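Local coordinates for protein alpha-1,4-endofucoidanase (Mariniflexile fucanivorans, PDB 6DLH) that hydrolyses internal alpha-1,4-fucosidic linkages of the sulfated algal polysaccharide fucoidan by a retaining mechanism, as a member of glycoside hydrolase family 107, at residues 80-85 and 143-148; 704-709 and 725-730; 530-535 and 605-610. One frame throughout, in Å; residues are numbered along the deposited sequence.

Contact 1: residues 80-85 and 143-148; sequences YVQLPL and RTEIYV
The ring of Tyr80 meets Glu145 OE1 at its edge and in its plane, CE2 lying 3.5 Å from that oxygen, and the carboxylate is turned 75° to the ring. The same oxygen accepts a hydrogen bond from the amide of Gln82, with NE2 2.8 Å from Glu145 OE1. OE1 lies close to the plane of that amide, yet the donor reaches it from above the carboxylate plane, the amide and carboxylate planes being close to perpendicular. Thr379 OG1 also bonds to OE1 and to Tyr80 OH, while Tyr290 OH takes Glu145 OE2; a buried carboxylate is thereby well supplied with partners. Further along, the amide of Gln82 runs only 21° from the plane of the Tyr147 ring, its OE1 3.5 Å from Tyr147 CB, and Tyr147 OH bonds to Asp226.

Beneath this polar row the backbones are joined in parallel register. Glu145 N binds Val81 O, Glu145 O takes Leu83 N, and Leu83 O in turn receives Tyr147 N at 2.8 Å. Val81, Leu83, Thr144 and Ile146 occupy the other face, where Leu137 of helix 129-139 packs on the first three. The aliphatic Val81, Leu83 and Ile146 suit this apolar face, and the Thr144 hydroxyl bonds to Leu219 O. Leu85 CB closes the end of the contact, 3.6 Å from Ile146 CG2.

Two adjacent parallel strands joined by a helical connection that includes helix 129-139 form a beta-alpha-beta unit, consistent with the barrel-like catalytic domain related to that of GH29 fucosidases.

Contact 2: residues 704-709 and 725-730; sequences AGENSF and LINVIA
Glu706 and Asn727 oppose each other as a non-hydrogen-bonded pair in the antiparallel hairpin formed by strands 705-713 and 720-729 of the last Ig-like domain of this chain. Their side chains lean over the same face. Glu706 is bent at chi2 (-69°), and its carboxylate spans two residues of the partner strand: OE1 lies 3.5 Å from Leu725 CG, and OE2 is equally close to Asn727 CB. The carboxylate and amide planes are 39° apart. Leu725 CD1 also lies 3.8 Å from Glu706 CB, so Leu725 covers the first methylene of an otherwise exposed glutamate.

The opposite face belongs to the domain interior. There Asn707 crosses Val728, ND2 approaching CG2 to 3.7 Å, and Ile726 CD1 touches Phe709 CE1 beside them. A buried amide needs partners: Trp682 NE1 serves Asn707 OD1, and Asp703 O accepts from ND2.

Asn707 and Ile726 form one hydrogen-bonded pair, Gly705 and Val728 the next. Gly705 adopts a positive phi (105°), and at its backbone angles any side chain would press on the preceding carbonyl oxygen, so glycine fits. Asn727 OD1 lies 3.3 Å from Gly705 CA. Gly705 O receives two donors: Val728 N, 3.0 Å away and well above the carbonyl plane, and, through a weak bond, Asn707 ND2 at 2.7 Å.

Contact 3: residues 530-535 and 605-610; sequences PVWFSN and FNVSDG. With CA (calcium ion), chain G.
Asp609 OD2, packed 3.9 Å from Pro530 CD, binds a calcium ion at 2.3 Å. Gly528 O, Asp560, Glu562, Asp564 and a water molecule complete the metal's shell. The other oxygen, OD1, accepts from Ile611 N and Leu612 N, so both ends of the carboxylate are fixed and the backbone that follows sets its orientation. Around Asp609 itself, Ser608 OG accepts from Gly610 N at 2.8 Å, an ST turn, and the positive phi of Gly610 suits a residue without a side chain.

Pro530 comes two residues after the calcium ligand Gly528, its ring roughly square to the Asp609 side chain. Its CG also rests 3.4 Å from Val607 O, giving a rigid apolar ring close to the metal loop.

Below it, the indole of Trp532 and Val607 run antiparallel alongside one another. Val607 CG1 lies between its backbone N and carbonyl carbon (chi1 60°) and sits over one face of the indole, 3.7 Å from the centroid of the five-membered ring, a CH-pi contact offset toward the rim. The benzo side of the indole packs against Phe605, with CZ2 3.5 Å from Phe605 CB. Trp532 NE1 bonds to Ser614 O of strand 613-623, while Ile568 adds apolar cover.

The whole joins the short strand 531-532 to the end of strand 599-608, where a loop aspartate and a backbone carbonyl share a calcium site at one end of an Ig-like beta sandwich.

From the N terminus, contact 1 comes first: bringing 143-148 beside 80-85 closes a loop that includes helix 129-139 and joins two neighbouring strands of the catalytic domain. The chain then completes that domain and passes through the Ig-like region 425-516 before contact 3, which ties 530-535 to 605-610 and so encloses most of the next Ig-like domain, next to its calcium. Contact 2 closes last, over a short hairpin at the end of the last Ig-like domain of this chain. The three loops lie in series and neither nest nor cross. Contacts 1 and 3 have centres about 34 Å apart; the centres of contacts 2 and 3 are about 60 Å apart, contact 2 lying at the far end of an elongated multidomain chain.

Contact 1: residues 80-85 and 143-148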
loop_
_atom_site.group_PDB
_atom_site.type_symbol
_atom_site.label_atom_id
_atom_site.label_comp_id
_atom_site.label_asym_id
_atom_site.label_seq_id
_atom_site.Cartn_x
_atom_site.Cartn_y
_atom_site.Cartn_z
ATOM N N TYR A 80 -1.764 -6.233 14.809
ATOM C CA TYR A 80 -2.370 -5.864 13.539
ATOM C C TYR A 80 -1.646 -4.674 12.912
ATOM O O TYR A 80 -0.886 -3.970 13.582
ATOM C CB TYR A 80 -3.877 -5.624 13.708
ATOM C CG TYR A 80 -4.262 -4.384 14.480
ATOM C CD1 TYR A 80 -4.265 -4.365 15.873
ATOM C CD2 TYR A 80 -4.638 -3.225 13.814
ATOM C CE1 TYR A 80 -4.623 -3.221 16.576
ATOM C CE2 TYR A 80 -5.008 -2.079 14.501
ATOM C CZ TYR A 80 -4.989 -2.074 15.887
ATOM O OH TYR A 80 -5.336 -0.934 16.556
ATOM N N VAL A 81 -1.900 -4.473 11.612
ATOM C CA VAL A 81 -1.376 -3.361 10.838
ATOM C C VAL A 81 -2.531 -2.728 10.056
ATOM O O VAL A 81 -3.357 -3.441 9.484
ATOM C CB VAL A 81 -0.264 -3.837 9.885
ATOM C CG1 VAL A 81 0.251 -2.713 8.988
ATOM C CG2 VAL A 81 0.887 -4.503 10.627
ATOM N N GLN A 82 -2.565 -1.386 10.035
ATOM C CA GLN A 82 -3.509 -0.620 9.235
ATOM C C GLN A 82 -2.923 -0.371 7.847
ATOM O O GLN A 82 -1.774 0.051 7.722
ATOM C CB GLN A 82 -3.888 0.700 9.921
ATOM C CG GLN A 82 -4.853 1.556 9.102
ATOM C CD GLN A 82 -5.250 2.864 9.749
ATOM O OE1 GLN A 82 -5.174 3.923 9.129
ATOM N NE2 GLN A 82 -5.676 2.806 11.002
ATOM N N LEU A 83 -3.739 -0.649 6.821
ATOM C CA LEU A 83 -3.392 -0.463 5.421
ATOM C C LEU A 83 -4.388 0.503 4.787
ATOM O O LEU A 83 -5.545 0.566 5.196
ATOM C CB LEU A 83 -3.483 -1.809 4.695
ATOM C CG LEU A 83 -2.598 -2.932 5.225
ATOM C CD1 LEU A 83 -3.053 -4.267 4.639
ATOM C CD2 LEU A 83 -1.133 -2.663 4.901
ATOM N N PRO A 84 -3.999 1.267 3.747
ATOM C CA PRO A 84 -4.982 2.042 2.993
ATOM C C PRO A 84 -5.809 1.072 2.157
ATOM O O PRO A 84 -5.296 0.028 1.750
ATOM C CB PRO A 84 -4.106 2.883 2.058
ATOM C CG PRO A 84 -2.848 2.055 1.887
ATOM C CD PRO A 84 -2.629 1.408 3.235
ATOM N N LEU A 85 -7.102 1.391 1.981
ATOM C CA LEU A 85 -7.792 1.081 0.737
ATOM C C LEU A 85 -7.774 2.345 -0.118
ATOM O O LEU A 85 -7.480 2.274 -1.307
ATOM C CB LEU A 85 -9.222 0.588 0.982
ATOM C CG LEU A 85 -10.132 0.552 -0.252
ATOM C CD1 LEU A 85 -9.505 -0.236 -1.403
ATOM C CD2 LEU A 85 -11.501 -0.029 0.085
ATOM N N ARG A 143 -3.570 -9.568 12.197
ATOM C CA ARG A 143 -4.873 -9.115 11.728
ATOM C C ARG A 143 -4.685 -7.803 10.973
ATOM O O ARG A 143 -3.579 -7.270 10.934
ATOM C CB ARG A 143 -5.852 -8.987 12.905
ATOM C CG ARG A 143 -6.372 -10.330 13.400
ATOM C CD ARG A 143 -7.014 -10.345 14.774
ATOM N NE ARG A 143 -8.452 -10.437 14.612
ATOM C CZ ARG A 143 -9.206 -11.482 14.936
ATOM N NH1 ARG A 143 -8.844 -12.313 15.900
ATOM N NH2 ARG A 143 -10.336 -11.676 14.289
ATOM N N THR A 144 -5.758 -7.305 10.345
ATOM C CA THR A 144 -5.651 -6.119 9.506
ATOM C C THR A 144 -6.772 -5.131 9.829
ATOM O O THR A 144 -7.867 -5.520 10.244
ATOM C CB THR A 144 -5.613 -6.478 8.013
ATOM O OG1 THR A 144 -6.944 -6.822 7.629
ATOM C CG2 THR A 144 -4.699 -7.643 7.710
ATOM N N GLU A 145 -6.450 -3.845 9.648
ATOM C CA GLU A 145 -7.369 -2.722 9.758
ATOM C C GLU A 145 -7.234 -1.942 8.458
ATOM O O GLU A 145 -6.117 -1.711 8.001
ATOM C CB GLU A 145 -7.000 -1.856 10.972
ATOM C CG GLU A 145 -7.899 -0.641 11.195
ATOM C CD GLU A 145 -7.483 0.321 12.314
ATOM O OE1 GLU A 145 -6.260 0.486 12.548
ATOM O OE2 GLU A 145 -8.385 0.926 12.951
ATOM N N ILE A 146 -8.365 -1.550 7.864
ATOM C CA ILE A 146 -8.325 -0.931 6.550
ATOM C C ILE A 146 -8.829 0.502 6.646
ATOM O O ILE A 146 -9.908 0.746 7.186
ATOM C CB ILE A 146 -9.115 -1.766 5.517
ATOM C CG1 ILE A 146 -8.563 -3.193 5.384
ATOM C CG2 ILE A 146 -9.173 -1.045 4.175
ATOM C CD1 ILE A 146 -7.191 -3.286 4.746
ATOM N N TYR A 147 -8.031 1.430 6.101
ATOM C CA TYR A 147 -8.350 2.846 6.117
ATOM C C TYR A 147 -9.079 3.240 4.836
ATOM O O TYR A 147 -8.610 2.952 3.736
ATOM C CB TYR A 147 -7.082 3.691 6.234
ATOM C CG TYR A 147 -7.330 5.173 6.102
ATOM C CD1 TYR A 147 -7.471 5.776 4.858
ATOM C CD2 TYR A 147 -7.436 5.976 7.229
ATOM C CE1 TYR A 147 -7.715 7.135 4.735
ATOM C CE2 TYR A 147 -7.665 7.337 7.124
ATOM C CZ TYR A 147 -7.805 7.919 5.875
ATOM O OH TYR A 147 -8.031 9.262 5.790
ATOM N N VAL A 148 -10.211 3.937 5.004
ATOM C CA VAL A 148 -10.978 4.498 3.903
ATOM C C VAL A 148 -11.349 5.928 4.275
ATOM O O VAL A 148 -11.902 6.166 5.342
ATOM C CB VAL A 148 -12.236 3.664 3.587
ATOM C CG1 VAL A 148 -13.159 4.392 2.616
ATOM C CG2 VAL A 148 -11.891 2.277 3.054
#

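Contact 2: residues 704-709 and 725-730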
loop_
_atom_site.group_PDB
_atom_site.type_symbol
_atom_site.label_atom_id
_atom_site.label_comp_id
_atom_site.label_asym_id
_atom_site.label_seq_id
_atom_site.Cartn_x
_atom_site.Cartn_y
_atom_site.Cartn_z
ATOM N N ALA A 704 16.796 42.893 -26.255
ATOM C CA ALA A 704 15.346 42.785 -26.148
ATOM C C ALA A 704 14.716 42.331 -27.469
ATOM O O ALA A 704 15.048 42.849 -28.535
ATOM C CB ALA A 704 14.762 44.096 -25.671
ATOM N N GLY A 705 13.796 41.357 -27.382
ATOM C CA GLY A 705 13.075 40.838 -28.535
ATOM C C GLY A 705 13.585 39.459 -28.951
ATOM O O GLY A 705 14.350 38.837 -28.214
ATOM N N GLU A 706 13.179 39.023 -30.153
ATOM C CA GLU A 706 13.357 37.658 -30.618
ATOM C C GLU A 706 14.807 37.424 -31.043
ATOM O O GLU A 706 15.262 37.963 -32.046
ATOM C CB GLU A 706 12.361 37.349 -31.746
ATOM C CG GLU A 706 10.892 37.514 -31.351
ATOM C CD GLU A 706 10.347 36.493 -30.360
ATOM O OE1 GLU A 706 11.036 35.481 -30.117
ATOM O OE2 GLU A 706 9.232 36.706 -29.832
ATOM N N ASN A 707 15.517 36.595 -30.276
ATOM C CA ASN A 707 16.915 36.273 -30.512
ATOM C C ASN A 707 17.002 34.917 -31.204
ATOM O O ASN A 707 16.649 33.899 -30.612
ATOM C CB ASN A 707 17.714 36.226 -29.205
ATOM C CG ASN A 707 17.989 37.588 -28.601
ATOM O OD1 ASN A 707 19.138 37.899 -28.290
ATOM N ND2 ASN A 707 16.957 38.408 -28.439
ATOM N N SER A 708 17.493 34.920 -32.452
ATOM C CA SER A 708 17.509 33.717 -33.265
ATOM C C SER A 708 18.892 33.068 -33.236
ATOM O O SER A 708 19.910 33.742 -33.393
ATOM C CB SER A 708 17.036 34.018 -34.663
ATOM O OG SER A 708 17.074 32.851 -35.471
ATOM N N PHE A 709 18.912 31.749 -33.026
ATOM C CA PHE A 709 20.147 30.983 -32.948
ATOM C C PHE A 709 20.032 29.742 -33.828
ATOM O O PHE A 709 18.930 29.305 -34.149
ATOM C CB PHE A 709 20.427 30.538 -31.509
ATOM C CG PHE A 709 20.511 31.651 -30.495
ATOM C CD1 PHE A 709 19.360 32.175 -29.918
ATOM C CD2 PHE A 709 21.738 32.171 -30.112
ATOM C CE1 PHE A 709 19.437 33.199 -28.986
ATOM C CE2 PHE A 709 21.813 33.197 -29.181
ATOM C CZ PHE A 709 20.664 33.707 -28.618
ATOM N N LEU A 725 14.755 29.959 -30.789
ATOM C CA LEU A 725 14.212 31.309 -30.758
ATOM C C LEU A 725 13.814 31.658 -29.321
ATOM O O LEU A 725 12.922 31.032 -28.750
ATOM C CB LEU A 725 13.001 31.338 -31.698
ATOM C CG LEU A 725 12.171 32.623 -31.733
ATOM C CD1 LEU A 725 12.873 33.701 -32.547
ATOM C CD2 LEU A 725 10.789 32.355 -32.318
ATOM N N ILE A 726 14.502 32.652 -28.740
ATOM C CA ILE A 726 14.237 33.135 -27.391
ATOM C C ILE A 726 13.873 34.614 -27.464
ATOM O O ILE A 726 14.657 35.425 -27.956
ATOM C CB ILE A 726 15.454 32.933 -26.462
ATOM C CG1 ILE A 726 15.830 31.461 -26.289
ATOM C CG2 ILE A 726 15.218 33.610 -25.120
ATOM C CD1 ILE A 726 17.242 31.245 -25.789
ATOM N N ASN A 727 12.690 34.949 -26.941
ATOM C CA ASN A 727 12.301 36.331 -26.712
ATOM C C ASN A 727 12.913 36.820 -25.399
ATOM O O ASN A 727 12.690 36.224 -24.346
ATOM C CB ASN A 727 10.779 36.482 -26.674
ATOM C CG ASN A 727 10.352 37.932 -26.638
ATOM O OD1 ASN A 727 11.193 38.823 -26.706
ATOM N ND2 ASN A 727 9.056 38.178 -26.540
ATOM N N VAL A 728 13.681 37.915 -25.475
ATOM C CA VAL A 728 14.270 38.539 -24.300
ATOM C C VAL A 728 13.423 39.755 -23.927
ATOM O O VAL A 728 13.332 40.698 -24.704
ATOM C CB VAL A 728 15.751 38.910 -24.536
ATOM C CG1 VAL A 728 16.349 39.692 -23.374
ATOM C CG2 VAL A 728 16.611 37.693 -24.847
ATOM N N ILE A 729 12.795 39.713 -22.743
ATOM C CA ILE A 729 12.006 40.819 -22.218
ATOM C C ILE A 729 12.927 41.732 -21.412
ATOM O O ILE A 729 13.664 41.267 -20.541
ATOM C CB ILE A 729 10.832 40.315 -21.349
ATOM C CG1 ILE A 729 9.979 39.248 -22.043
ATOM C CG2 ILE A 729 9.984 41.474 -20.840
ATOM C CD1 ILE A 729 9.136 39.764 -23.188
ATOM N N ALA A 730 12.856 43.038 -21.705
ATOM C CA ALA A 730 13.673 44.054 -21.056
ATOM C C ALA A 730 13.078 44.409 -19.696
ATOM O O ALA A 730 11.860 44.545 -19.563
ATOM C CB ALA A 730 13.780 45.272 -21.944
#

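Contact 3: residues 530-535 and 605-610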
loop_
_atom_site.group_PDB
_atom_site.type_symbol
_atom_site.label_atom_id
_atom_site.label_comp_id
_atom_site.label_asym_id
_atom_site.label_seq_id
_atom_site.Cartn_x
_atom_site.Cartn_y
_atom_site.Cartn_z
ATOM N N PRO A 530 10.506 -26.356 -11.225
ATOM C CA PRO A 530 9.677 -25.152 -11.280
ATOM C C PRO A 530 9.522 -24.760 -12.748
ATOM O O PRO A 530 10.469 -24.909 -13.516
ATOM C CB PRO A 530 10.501 -24.131 -10.484
ATOM C CG PRO A 530 11.934 -24.565 -10.710
ATOM C CD PRO A 530 11.879 -26.080 -10.774
ATOM N N VAL A 531 8.326 -24.277 -13.118
ATOM C CA VAL A 531 7.933 -24.120 -14.514
ATOM C C VAL A 531 7.425 -22.703 -14.781
ATOM O O VAL A 531 6.787 -22.096 -13.927
ATOM C CB VAL A 531 6.871 -25.163 -14.921
ATOM C CG1 VAL A 531 7.455 -26.555 -15.094
ATOM C CG2 VAL A 531 5.685 -25.182 -13.970
ATOM N N TRP A 532 7.687 -22.206 -15.997
ATOM C CA TRP A 532 7.100 -20.969 -16.493
ATOM C C TRP A 532 5.705 -21.232 -17.068
ATOM O O TRP A 532 5.357 -22.373 -17.364
ATOM C CB TRP A 532 8.012 -20.328 -17.543
ATOM C CG TRP A 532 9.330 -19.840 -17.026
ATOM C CD1 TRP A 532 10.513 -20.521 -17.019
ATOM C CD2 TRP A 532 9.616 -18.541 -16.476
ATOM N NE1 TRP A 532 11.512 -19.744 -16.496
ATOM C CE2 TRP A 532 10.992 -18.524 -16.149
ATOM C CE3 TRP A 532 8.845 -17.401 -16.210
ATOM C CZ2 TRP A 532 11.609 -17.412 -15.578
ATOM C CZ3 TRP A 532 9.458 -16.303 -15.647
ATOM C CH2 TRP A 532 10.819 -16.309 -15.341
ATOM N N PHE A 533 4.911 -20.162 -17.220
ATOM C CA PHE A 533 3.549 -20.264 -17.726
ATOM C C PHE A 533 3.558 -20.678 -19.200
ATOM O O PHE A 533 2.815 -21.575 -19.594
ATOM C CB PHE A 533 2.762 -18.971 -17.478
ATOM C CG PHE A 533 1.417 -18.913 -18.159
ATOM C CD1 PHE A 533 0.324 -19.594 -17.636
ATOM C CD2 PHE A 533 1.249 -18.198 -19.338
ATOM C CE1 PHE A 533 -0.906 -19.554 -18.277
ATOM C CE2 PHE A 533 0.020 -18.163 -19.981
ATOM C CZ PHE A 533 -1.057 -18.840 -19.450
ATOM N N SER A 534 4.413 -20.026 -19.995
ATOM C CA SER A 534 4.547 -20.337 -21.409
ATOM C C SER A 534 5.932 -19.950 -21.921
ATOM O O SER A 534 6.732 -19.342 -21.209
ATOM C CB SER A 534 3.456 -19.685 -22.222
ATOM O OG SER A 534 3.648 -18.284 -22.279
ATOM N N ASN A 535 6.184 -20.322 -23.181
ATOM C CA ASN A 535 7.447 -20.107 -23.859
ATOM C C ASN A 535 7.167 -19.986 -25.356
ATOM O O ASN A 535 6.796 -20.973 -25.987
ATOM C CB ASN A 535 8.426 -21.247 -23.560
ATOM C CG ASN A 535 9.815 -21.011 -24.115
ATOM O OD1 ASN A 535 10.131 -19.917 -24.588
ATOM N ND2 ASN A 535 10.650 -22.037 -24.063
ATOM N N PHE A 605 15.114 -16.280 -19.255
ATOM C CA PHE A 605 14.887 -16.205 -17.821
ATOM C C PHE A 605 14.869 -17.604 -17.203
ATOM O O PHE A 605 14.168 -18.500 -17.674
ATOM C CB PHE A 605 13.656 -15.344 -17.510
ATOM C CG PHE A 605 13.929 -13.859 -17.525
ATOM C CD1 PHE A 605 13.922 -13.142 -18.716
ATOM C CD2 PHE A 605 14.216 -13.176 -16.349
ATOM C CE1 PHE A 605 14.190 -11.779 -18.731
ATOM C CE2 PHE A 605 14.481 -11.812 -16.365
ATOM C CZ PHE A 605 14.476 -11.118 -17.558
ATOM N N ASN A 606 15.665 -17.783 -16.144
ATOM C CA ASN A 606 15.691 -19.036 -15.405
ATOM C C ASN A 606 14.861 -18.888 -14.133
ATOM O O ASN A 606 14.955 -17.873 -13.454
ATOM C CB ASN A 606 17.120 -19.484 -15.075
ATOM C CG ASN A 606 17.165 -20.827 -14.374
ATOM O OD1 ASN A 606 17.115 -21.877 -15.017
ATOM N ND2 ASN A 606 17.253 -20.807 -13.054
ATOM N N VAL A 607 14.054 -19.909 -13.826
ATOM C CA VAL A 607 13.408 -20.040 -12.531
ATOM C C VAL A 607 13.926 -21.322 -11.881
ATOM O O VAL A 607 13.860 -22.387 -12.493
ATOM C CB VAL A 607 11.869 -20.023 -12.642
ATOM C CG1 VAL A 607 11.334 -21.162 -13.499
ATOM C CG2 VAL A 607 11.191 -20.020 -11.277
ATOM N N SER A 608 14.429 -21.207 -10.642
ATOM C CA SER A 608 15.059 -22.325 -9.954
ATOM C C SER A 608 14.455 -22.508 -8.562
ATOM O O SER A 608 13.967 -21.545 -7.973
ATOM C CB SER A 608 16.549 -22.123 -9.884
ATOM O OG SER A 608 17.111 -22.959 -8.883
ATOM N N ASP A 609 14.493 -23.742 -8.043
ATOM C CA ASP A 609 14.118 -23.987 -6.658
ATOM C C ASP A 609 15.355 -24.359 -5.839
ATOM O O ASP A 609 15.239 -24.881 -4.726
ATOM C CB ASP A 609 12.953 -24.980 -6.518
ATOM C CG ASP A 609 13.262 -26.413 -6.929
ATOM O OD1 ASP A 609 14.472 -26.736 -7.086
ATOM O OD2 ASP A 609 12.284 -27.204 -7.095
ATOM N N GLY A 610 16.537 -24.099 -6.403
ATOM C CA GLY A 610 17.774 -24.513 -5.764
ATOM C C GLY A 610 18.264 -25.903 -6.181
ATOM O O GLY A 610 19.429 -26.219 -5.963
HETATM CA CA CA G . 10.174 -28.064 -6.695
HETATM O O HOH W 1 11.704 -30.076 -6.196
#